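Local coordinates for protein putative RnfG subunit of electron transport complex (Thermotoga maritima, PDB 3DCZ) that is probably the FMN-carrying G subunit of a membrane-bound Rnf complex that couples electron transfer to the translocation of ions across the membrane, at residues I50-L61 with V69-V77; G81-G89 with V101-M112. One frame throughout, in Å; residues are numbered along the deposited sequence. Where two conformers were deposited one is given.

Interaction 1: I50-L61 with V69-V77; sequences IVKKTGIETVVL and VLGPLYEFV
Tyr74 reaches from its strand to the end of helix 44-54, where its OH donates to Gly55 O at 2.6 Å, in the carbonyl plane. After Gly55 the chain runs on into strand 59-64, which pairs with the start of strand 67-77, on the N-terminal side of Tyr74, as an antiparallel beta hairpin at one edge of the sheet: Val59 and Gly71 are a hydrogen-bonded pair, and Val60 and Leu70 a non-hydrogen-bonded one. On the Tyr74 ring, Pro72 CB lies over one face, offset toward the rim, while Val51 O and Gly55 O sit at the edge. With its CG anti to the carbonyl carbon (chi1 -61°), the ring passes beside Thr54, whose CB is 3.8 Å from Tyr74 CD1. A phenylalanine in place of Tyr74 would probably keep this packing but leave Gly55 O without its hydroxyl donor and Lys24, which also bonds to that OH, short of a partner. Two residues further along the strand, Phe76 CE2 comes within 3.5 Å of Ile50 CG2, and helix 22-31 backs both aromatic rings through Ile28. Behind the first shell, Thr54 OG1 bonds to Ile50 O at 2.7 Å, above the carbonyl plane, and a water donating to that same OG1 accepts from Glu75 N at 3.0 Å.

Interaction 2: G81-G89 with V101-M112; sequences GRNAYVLSG and VACFIKTEDGFM. With ACT (acetate ion), chain D.
The Tyr85 ring and the Phe111 ring cross at about a right angle, Tyr85 CD2 coming to the edge of Phe111 with 3.9 Å to its CE1. Lys106 CD lies over one face of Phe111, 3.6 Å above the plane and offset toward the rim. At the edge of Tyr85, in its plane, sits an acetate oxygen, probably brought by the crystallisation liquor; it accepts from Tyr85 OH at 2.6 Å and from Asn83 ND2 at 3.0 Å. The Arg82 guanidinium has Ile105 CD1 over one face and the selenium of Met112, a selenomethionine, at its edge, while its NE makes a salt bridge with Asp80. Between these groups runs the antiparallel hairpin of strands 83-90 and 98-107, central in the sheet. Tyr85 with Phe104 and Leu87 with Ala102 are its hydrogen-bonded pairs, and Lys106 N adds a nearly straight bond to Asn83 O (174° at the hydrogen). Ala84, Val86, Cys103 and Ile105 share one face, where Val86 CG1 meets Val101 CG1 at 3.7 Å. On the opposite face Leu87 CD2 packs on Phe104 CD1, put there by a CG placed between the backbone N and the carbonyl carbon (chi1 65°), and helix 188-206 covers Phe104 with Leu202. Lys106, bent at chi2, turns its NZ back to Gly110 O at 2.7 Å, which Thr107 N approaches from the other side of the carbonyl plane.

How the interactions relate
Both interactions belong to one five-stranded antiparallel sheet, in which strands 67-77 and 83-90 are neighbours: Leu70 N lies 2.8 Å from Ser88 O, a probable hydrogen bond, and Phe76 packs on Val86. Their centres are about 13 Å apart. Interaction 1 lies toward the outside, partly buried, and combines a short edge hairpin with a helix end, so a tyrosine hydroxyl and a bridging water join helix to strand where backbone pairing stops. Interaction 2 is the more buried, pairing two inner strands over a longer run of backbone bonds with apolar residues on both faces; Arg82, Asn83, Tyr85 and Lys106 put most of its polar groups at the end near Asn83. Helix 188-206 touches both, meeting Val69 and Leu73 in one and Ala102 and Phe104 in the other.

Interaction 1: I50-L61 with V69-V77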
loop_
_atom_site.group_PDB
_atom_site.type_symbol
_atom_site.label_atom_id
_atom_site.label_comp_id
_atom_site.label_asym_id
_atom_site.label_seq_id
_atom_site.Cartn_x
_atom_site.Cartn_y
_atom_site.Cartn_z
ATOM N N ILE A 50 -11.173 -1.749 15.045
ATOM C CA ILE A 50 -10.002 -2.608 14.884
ATOM C C ILE A 50 -8.709 -1.809 15.058
ATOM O O ILE A 50 -7.757 -2.234 15.717
ATOM C CB ILE A 50 -10.047 -3.374 13.536
ATOM C CG1 ILE A 50 -11.131 -4.464 13.565
ATOM C CG2 ILE A 50 -8.670 -3.970 13.189
ATOM C CD1 ILE A 50 -11.387 -5.028 12.178
ATOM N N VAL A 51 -8.645 -0.640 14.451
ATOM C CA VAL A 51 -7.458 0.184 14.590
ATOM C C VAL A 51 -7.232 0.581 16.058
ATOM O O VAL A 51 -6.096 0.479 16.570
ATOM C CB VAL A 51 -7.566 1.446 13.697
ATOM C CG1 VAL A 51 -6.476 2.410 14.038
ATOM C CG2 VAL A 51 -7.520 1.041 12.195
ATOM N N LYS A 52 -8.290 1.015 16.743
ATOM C CA LYS A 52 -8.171 1.403 18.157
ATOM C C LYS A 52 -7.766 0.218 19.044
ATOM O O LYS A 52 -6.893 0.336 19.897
ATOM C CB LYS A 52 -9.456 2.081 18.636
ATOM C CG LYS A 52 -9.508 3.578 18.230
ATOM C CD LYS A 52 -10.910 4.144 18.225
ATOM C CE LYS A 52 -10.921 5.654 17.971
ATOM N NZ LYS A 52 -10.792 6.440 19.229
ATOM N N LYS A 53 -8.387 -0.930 18.831
ATOM C CA LYS A 53 -8.066 -2.145 19.594
ATOM C C LYS A 53 -6.636 -2.656 19.328
ATOM O O LYS A 53 -5.957 -3.139 20.218
ATOM C CB LYS A 53 -9.083 -3.242 19.264
ATOM C CG LYS A 53 -8.875 -4.565 19.991
ATOM C CD LYS A 53 -9.920 -5.600 19.533
ATOM C CE LYS A 53 -9.789 -6.923 20.288
ATOM N NZ LYS A 53 -10.810 -7.934 19.844
ATOM N N THR A 54 -6.188 -2.574 18.084
ATOM C CA THR A 54 -4.847 -3.030 17.723
ATOM C C THR A 54 -3.802 -2.043 18.246
ATOM O O THR A 54 -2.728 -2.443 18.683
ATOM C CB THR A 54 -4.710 -3.166 16.199
ATOM O OG1 THR A 54 -5.734 -4.023 15.676
ATOM C CG2 THR A 54 -3.360 -3.741 15.812
ATOM N N GLY A 55 -4.131 -0.758 18.157
ATOM C CA GLY A 55 -3.296 0.314 18.644
ATOM C C GLY A 55 -3.067 1.315 17.533
ATOM O O GLY A 55 -2.694 0.937 16.424
ATOM N N ILE A 56 -3.307 2.597 17.819
ATOM C CA ILE A 56 -3.191 3.647 16.814
ATOM C C ILE A 56 -1.763 4.186 16.710
ATOM O O ILE A 56 -1.448 4.933 15.788
ATOM C CB ILE A 56 -4.182 4.822 17.122
ATOM C CG1 ILE A 56 -4.378 5.765 15.924
ATOM C CG2 ILE A 56 -3.668 5.626 18.314
ATOM C CD1 ILE A 56 -4.693 5.216 14.565
ATOM N N GLU A 57 -0.893 3.798 17.641
ATOM C CA GLU A 57 0.501 4.187 17.559
ATOM C C GLU A 57 1.134 3.698 16.264
ATOM O O GLU A 57 0.610 2.803 15.611
ATOM C CB GLU A 57 1.286 3.604 18.731
ATOM C CG GLU A 57 1.707 2.143 18.592
ATOM C CD GLU A 57 0.678 1.104 18.971
ATOM O OE1 GLU A 57 -0.428 1.449 19.400
ATOM O OE2 GLU A 57 1.033 -0.089 18.862
ATOM N N THR A 58 2.235 4.335 15.899
ATOM C CA THR A 58 3.088 3.839 14.805
ATOM C C THR A 58 4.417 3.437 15.410
ATOM O O THR A 58 5.054 4.238 16.079
ATOM C CB THR A 58 3.252 4.870 13.673
ATOM O OG1 THR A 58 1.963 5.102 13.073
ATOM C CG2 THR A 58 4.216 4.393 12.598
ATOM N N VAL A 59 4.780 2.177 15.165
ATOM C CA VAL A 59 6.008 1.571 15.662
ATOM C C VAL A 59 6.779 0.928 14.507
ATOM O O VAL A 59 6.192 0.537 13.512
ATOM C CB VAL A 59 5.696 0.517 16.731
ATOM C CG1 VAL A 59 5.149 1.190 17.963
ATOM C CG2 VAL A 59 4.698 -0.526 16.187
ATOM N N VAL A 60 8.101 0.855 14.626
ATOM C CA VAL A 60 8.888 0.127 13.618
ATOM C C VAL A 60 8.683 -1.388 13.771
ATOM O O VAL A 60 8.911 -1.968 14.866
ATOM C CB VAL A 60 10.371 0.438 13.714
ATOM C CG1 VAL A 60 11.184 -0.462 12.740
ATOM C CG2 VAL A 60 10.623 1.949 13.466
ATOM N N LEU A 61 8.309 -2.011 12.662
ATOM C CA LEU A 61 8.305 -3.495 12.592
ATOM C C LEU A 61 9.607 -4.095 12.119
ATOM O O LEU A 61 10.108 -5.054 12.719
ATOM C CB LEU A 61 7.194 -3.995 11.692
ATOM C CG LEU A 61 5.788 -3.817 12.207
ATOM C CD1 LEU A 61 4.786 -4.135 11.039
ATOM C CD2 LEU A 61 5.523 -4.628 13.440
ATOM N N VAL A 69 9.626 -0.640 7.461
ATOM C CA VAL A 69 8.236 -1.058 7.564
ATOM C C VAL A 69 7.722 -0.775 8.966
ATOM O O VAL A 69 8.386 -1.078 9.964
ATOM C CB VAL A 69 8.092 -2.543 7.203
ATOM C CG1 VAL A 69 6.667 -3.038 7.482
ATOM C CG2 VAL A 69 8.504 -2.765 5.705
ATOM N N LEU A 70 6.577 -0.105 8.991
ATOM C CA LEU A 70 5.983 0.437 10.198
ATOM C C LEU A 70 4.697 -0.272 10.538
ATOM O O LEU A 70 3.877 -0.554 9.663
ATOM C CB LEU A 70 5.725 1.911 9.977
ATOM C CG LEU A 70 6.937 2.750 9.610
ATOM C CD1 LEU A 70 6.517 4.147 9.114
ATOM C CD2 LEU A 70 7.834 2.913 10.832
ATOM N N GLY A 71 4.508 -0.550 11.817
ATOM C CA GLY A 71 3.291 -1.230 12.274
ATOM C C GLY A 71 2.513 -0.342 13.227
ATOM O O GLY A 71 2.778 0.850 13.353
ATOM N N PRO A 72 1.531 -0.920 13.919
ATOM C CA PRO A 72 1.151 -2.313 13.873
ATOM C C PRO A 72 0.707 -2.823 12.526
ATOM O O PRO A 72 0.285 -2.058 11.662
ATOM C CB PRO A 72 -0.085 -2.359 14.814
ATOM C CG PRO A 72 0.018 -1.205 15.654
ATOM C CD PRO A 72 0.706 -0.145 14.866
ATOM N N LEU A 73 0.790 -4.143 12.370
ATOM C CA LEU A 73 0.180 -4.813 11.235
ATOM C C LEU A 73 -1.316 -4.869 11.569
ATOM O O LEU A 73 -1.719 -5.587 12.484
ATOM C CB LEU A 73 0.762 -6.226 11.121
ATOM C CG LEU A 73 0.161 -7.063 10.008
ATOM C CD1 LEU A 73 0.326 -6.393 8.653
ATOM C CD2 LEU A 73 0.777 -8.443 10.012
ATOM N N TYR A 74 -2.145 -4.126 10.858
ATOM C CA TYR A 74 -3.588 -4.168 11.067
ATOM C C TYR A 74 -4.189 -5.237 10.161
ATOM O O TYR A 74 -3.906 -5.264 8.955
ATOM C CB TYR A 74 -4.227 -2.824 10.710
ATOM C CG TYR A 74 -3.711 -1.693 11.552
ATOM C CD1 TYR A 74 -4.141 -1.510 12.859
ATOM C CD2 TYR A 74 -2.789 -0.803 11.042
ATOM C CE1 TYR A 74 -3.668 -0.441 13.637
ATOM C CE2 TYR A 74 -2.300 0.254 11.805
ATOM C CZ TYR A 74 -2.744 0.444 13.099
ATOM O OH TYR A 74 -2.269 1.485 13.919
ATOM N N GLU A 75 -5.014 -6.103 10.744
ATOM C CA GLU A 75 -5.642 -7.206 10.036
ATOM C C GLU A 75 -7.133 -7.025 9.934
ATOM O O GLU A 75 -7.777 -6.587 10.901
ATOM C CB GLU A 75 -5.436 -8.475 10.812
ATOM C CG GLU A 75 -3.981 -8.864 11.000
ATOM C CD GLU A 75 -3.854 -10.209 11.674
ATOM O OE1 GLU A 75 -3.929 -11.218 10.954
ATOM O OE2 GLU A 75 -3.722 -10.274 12.903
ATOM N N PHE A 76 -7.675 -7.387 8.781
ATOM C CA PHE A 76 -9.107 -7.257 8.524
ATOM C C PHE A 76 -9.565 -8.460 7.719
ATOM O O PHE A 76 -8.748 -9.191 7.143
ATOM C CB PHE A 76 -9.438 -5.965 7.755
ATOM C CG PHE A 76 -8.879 -4.729 8.370
ATOM C CD1 PHE A 76 -7.585 -4.323 8.072
ATOM C CD2 PHE A 76 -9.621 -3.981 9.265
ATOM C CE1 PHE A 76 -7.044 -3.168 8.653
ATOM C CE2 PHE A 76 -9.079 -2.837 9.863
ATOM C CZ PHE A 76 -7.792 -2.437 9.552
ATOM N N VAL A 77 -10.881 -8.648 7.716
ATOM C CA VAL A 77 -11.566 -9.581 6.815
ATOM C C VAL A 77 -12.557 -8.768 5.996
ATOM O O VAL A 77 -13.419 -8.058 6.549
ATOM C CB VAL A 77 -12.297 -10.713 7.577
ATOM C CG1 VAL A 77 -12.975 -11.677 6.568
ATOM C CG2 VAL A 77 -11.312 -11.472 8.473
HETATM O O HOH W 1 -5.546 -6.021 13.723
#

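Interaction 2: G81-G89 with V101-M112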
loop_
_atom_site.group_PDB
_atom_site.type_symbol
_atom_site.label_atom_id
_atom_site.label_comp_id
_atom_site.label_asym_id
_atom_site.label_seq_id
_atom_site.Cartn_x
_atom_site.Cartn_y
_atom_site.Cartn_z
ATOM N N GLY A 81 -14.924 -12.010 2.524
ATOM C CA GLY A 81 -14.232 -13.072 3.249
ATOM C C GLY A 81 -12.749 -13.217 3.009
ATOM O O GLY A 81 -12.168 -14.227 3.369
ATOM N N ARG A 82 -12.144 -12.200 2.413
ATOM C CA ARG A 82 -10.703 -12.199 2.132
ATOM C C ARG A 82 -9.947 -11.536 3.270
ATOM O O ARG A 82 -10.425 -10.589 3.874
ATOM C CB ARG A 82 -10.412 -11.459 0.816
ATOM C CG ARG A 82 -11.097 -12.045 -0.405
ATOM C CD ARG A 82 -10.783 -11.218 -1.655
ATOM N NE ARG A 82 -11.503 -9.926 -1.627
ATOM C CZ ARG A 82 -11.125 -8.811 -2.264
ATOM N NH1 ARG A 82 -10.029 -8.766 -3.021
ATOM N NH2 ARG A 82 -11.863 -7.716 -2.141
ATOM N N ASN A 83 -8.744 -12.021 3.544
ATOM C CA ASN A 83 -7.893 -11.400 4.556
ATOM C C ASN A 83 -7.134 -10.239 3.976
ATOM O O ASN A 83 -6.438 -10.366 2.971
ATOM C CB ASN A 83 -6.909 -12.421 5.137
ATOM C CG ASN A 83 -7.566 -13.389 6.098
ATOM O OD1 ASN A 83 -8.786 -13.367 6.297
ATOM N ND2 ASN A 83 -6.765 -14.214 6.710
ATOM N N ALA A 84 -7.253 -9.109 4.654
ATOM C CA ALA A 84 -6.633 -7.863 4.238
ATOM C C ALA A 84 -5.654 -7.437 5.339
ATOM O O ALA A 84 -5.883 -7.710 6.506
ATOM C CB ALA A 84 -7.687 -6.824 3.995
ATOM N N TYR A 85 -4.568 -6.777 4.928
ATOM C CA TYR A 85 -3.513 -6.331 5.827
ATOM C C TYR A 85 -3.230 -4.890 5.499
ATOM O O TYR A 85 -3.076 -4.562 4.310
ATOM C CB TYR A 85 -2.259 -7.196 5.608
ATOM C CG TYR A 85 -2.541 -8.615 5.992
ATOM C CD1 TYR A 85 -2.402 -9.010 7.336
ATOM C CD2 TYR A 85 -3.060 -9.514 5.094
ATOM C CE1 TYR A 85 -2.752 -10.275 7.739
ATOM C CE2 TYR A 85 -3.382 -10.801 5.491
ATOM C CZ TYR A 85 -3.229 -11.173 6.822
ATOM O OH TYR A 85 -3.582 -12.429 7.245
ATOM N N VAL A 86 -3.164 -4.031 6.507
ATOM C CA VAL A 86 -2.759 -2.647 6.307
ATOM C C VAL A 86 -1.493 -2.426 7.102
ATOM O O VAL A 86 -1.385 -2.768 8.269
ATOM C CB VAL A 86 -3.880 -1.639 6.704
ATOM C CG1 VAL A 86 -3.354 -0.211 6.606
ATOM C CG2 VAL A 86 -5.133 -1.866 5.828
ATOM N N LEU A 87 -0.517 -1.861 6.414
ATOM C CA LEU A 87 0.682 -1.415 7.120
ATOM C C LEU A 87 1.205 -0.131 6.518
ATOM O O LEU A 87 0.589 0.438 5.618
ATOM C CB LEU A 87 1.730 -2.542 7.190
ATOM C CG LEU A 87 2.369 -3.054 5.897
ATOM C CD1 LEU A 87 3.360 -4.174 6.206
ATOM C CD2 LEU A 87 1.299 -3.580 4.917
ATOM N N SER A 88 2.303 0.362 7.088
ATOM C CA SER A 88 2.880 1.615 6.667
ATOM C C SER A 88 4.362 1.393 6.320
ATOM O O SER A 88 4.990 0.397 6.707
ATOM C CB SER A 88 2.726 2.609 7.822
ATOM O OG SER A 88 1.356 3.012 7.915
ATOM N N GLY A 89 4.936 2.370 5.640
ATOM C CA GLY A 89 6.316 2.286 5.283
ATOM C C GLY A 89 6.957 3.609 4.963
ATOM O O GLY A 89 6.279 4.633 4.753
ATOM N N VAL A 101 0.875 4.464 3.475
ATOM C CA VAL A 101 -0.056 3.467 4.052
ATOM C C VAL A 101 -0.536 2.630 2.870
ATOM O O VAL A 101 -0.785 3.164 1.783
ATOM C CB VAL A 101 -1.275 4.162 4.758
ATOM C CG1 VAL A 101 -2.242 3.115 5.288
ATOM C CG2 VAL A 101 -0.731 5.108 5.885
ATOM N N ALA A 102 -0.623 1.332 3.041
ATOM C CA ALA A 102 -1.046 0.450 1.959
ATOM C C ALA A 102 -1.821 -0.728 2.491
ATOM O O ALA A 102 -1.594 -1.158 3.609
ATOM C CB ALA A 102 0.142 -0.018 1.126
ATOM N N CYS A 103 -2.719 -1.237 1.660
ATOM C CA CYS A 103 -3.540 -2.395 1.965
ATOM C C CYS A 103 -3.223 -3.483 0.933
ATOM O O CYS A 103 -3.278 -3.265 -0.280
ATOM C CB CYS A 103 -5.049 -2.064 1.873
ATOM S SG CYS A 103 -6.080 -3.551 2.017
ATOM N N PHE A 104 -2.873 -4.662 1.448
ATOM C CA PHE A 104 -2.614 -5.846 0.657
ATOM C C PHE A 104 -3.682 -6.867 1.016
ATOM O O PHE A 104 -4.042 -7.024 2.172
ATOM C CB PHE A 104 -1.240 -6.448 0.976
ATOM C CG PHE A 104 -0.097 -5.564 0.590
ATOM C CD1 PHE A 104 0.356 -4.540 1.429
ATOM C CD2 PHE A 104 0.561 -5.767 -0.611
ATOM C CE1 PHE A 104 1.397 -3.688 1.035
ATOM C CE2 PHE A 104 1.657 -4.939 -0.974
ATOM C CZ PHE A 104 2.060 -3.891 -0.137
ATOM N N ILE A 105 -4.147 -7.585 0.024
ATOM C CA ILE A 105 -5.146 -8.620 0.229
ATOM C C ILE A 105 -4.564 -9.962 -0.167
ATOM O O ILE A 105 -4.017 -10.138 -1.254
ATOM C CB ILE A 105 -6.435 -8.309 -0.537
ATOM C CG1 ILE A 105 -7.028 -7.006 0.029
ATOM C CG2 ILE A 105 -7.440 -9.481 -0.451
ATOM C CD1 ILE A 105 -8.126 -6.388 -0.802
ATOM N N LYS A 106 -4.749 -10.937 0.715
ATOM C CA LYS A 106 -4.197 -12.254 0.523
ATOM C C LYS A 106 -4.939 -12.962 -0.578
ATOM O O LYS A 106 -6.176 -13.032 -0.605
ATOM C CB LYS A 106 -4.272 -13.088 1.813
ATOM C CG LYS A 106 -3.635 -14.455 1.693
ATOM C CD LYS A 106 -2.113 -14.390 1.737
ATOM C CE LYS A 106 -1.505 -15.729 1.270
ATOM N NZ LYS A 106 -0.307 -15.570 0.398
ATOM N N THR A 107 -4.118 -13.525 -1.469
ATOM C CA THR A 107 -4.511 -14.310 -2.616
ATOM C C THR A 107 -3.912 -15.721 -2.513
ATOM O O THR A 107 -2.972 -15.980 -1.739
ATOM C CB THR A 107 -3.953 -13.668 -3.904
ATOM O OG1 THR A 107 -2.590 -13.256 -3.676
ATOM C CG2 THR A 107 -4.784 -12.458 -4.261
ATOM N N GLU A 108 -4.429 -16.614 -3.334
ATOM C CA GLU A 108 -3.933 -17.998 -3.450
ATOM C C GLU A 108 -2.421 -18.178 -3.218
ATOM O O GLU A 108 -2.008 -18.901 -2.303
ATOM C CB GLU A 108 -4.300 -18.543 -4.826
ATOM N N ASP A 109 -1.596 -17.518 -4.036
ATOM C CA ASP A 109 -0.137 -17.731 -3.984
ATOM C C ASP A 109 0.668 -16.493 -3.541
ATOM O O ASP A 109 1.900 -16.486 -3.644
ATOM C CB ASP A 109 0.381 -18.231 -5.345
ATOM C CG ASP A 109 -0.093 -19.645 -5.681
ATOM O OD1 ASP A 109 -0.303 -20.461 -4.752
ATOM O OD2 ASP A 109 -0.255 -19.941 -6.887
ATOM N N GLY A 110 -0.005 -15.456 -3.040
ATOM C CA GLY A 110 0.717 -14.289 -2.552
ATOM C C GLY A 110 -0.243 -13.242 -2.036
ATOM O O GLY A 110 -1.048 -13.503 -1.159
ATOM N N PHE A 111 -0.139 -12.061 -2.591
ATOM C CA PHE A 111 -0.923 -10.956 -2.151
ATOM C C PHE A 111 -1.176 -10.106 -3.362
ATOM O O PHE A 111 -0.401 -10.124 -4.316
ATOM C CB PHE A 111 -0.148 -10.094 -1.135
ATOM C CG PHE A 111 0.044 -10.726 0.212
ATOM C CD1 PHE A 111 -0.894 -10.537 1.193
ATOM C CD2 PHE A 111 1.178 -11.508 0.499
ATOM C CE1 PHE A 111 -0.745 -11.117 2.424
ATOM C CE2 PHE A 111 1.330 -12.065 1.725
ATOM C CZ PHE A 111 0.378 -11.875 2.689
HETATM N N MSE A 112 -2.261 -9.345 -3.297
HETATM C CA MSE A 112 -2.471 -8.265 -4.246
HETATM C C MSE A 112 -2.411 -6.945 -3.487
HETATM O O MSE A 112 -2.690 -6.884 -2.298
HETATM C CB MSE A 112 -3.789 -8.420 -5.015
HETATM C CG MSE A 112 -4.995 -8.072 -4.228
HETATM SE SE MSE A 112 -6.589 -8.287 -5.236
HETATM C CE MSE A 112 -6.556 -10.159 -5.488
HETATM C C ACT D . -3.267 -15.237 5.262
HETATM O O ACT D . -4.038 -14.274 5.414
HETATM O OXT ACT D . -3.829 -16.284 4.869
HETATM C CH3 ACT D . -1.797 -15.145 5.489
HETATM O O HOH W 2 -7.897 -14.074 1.753
#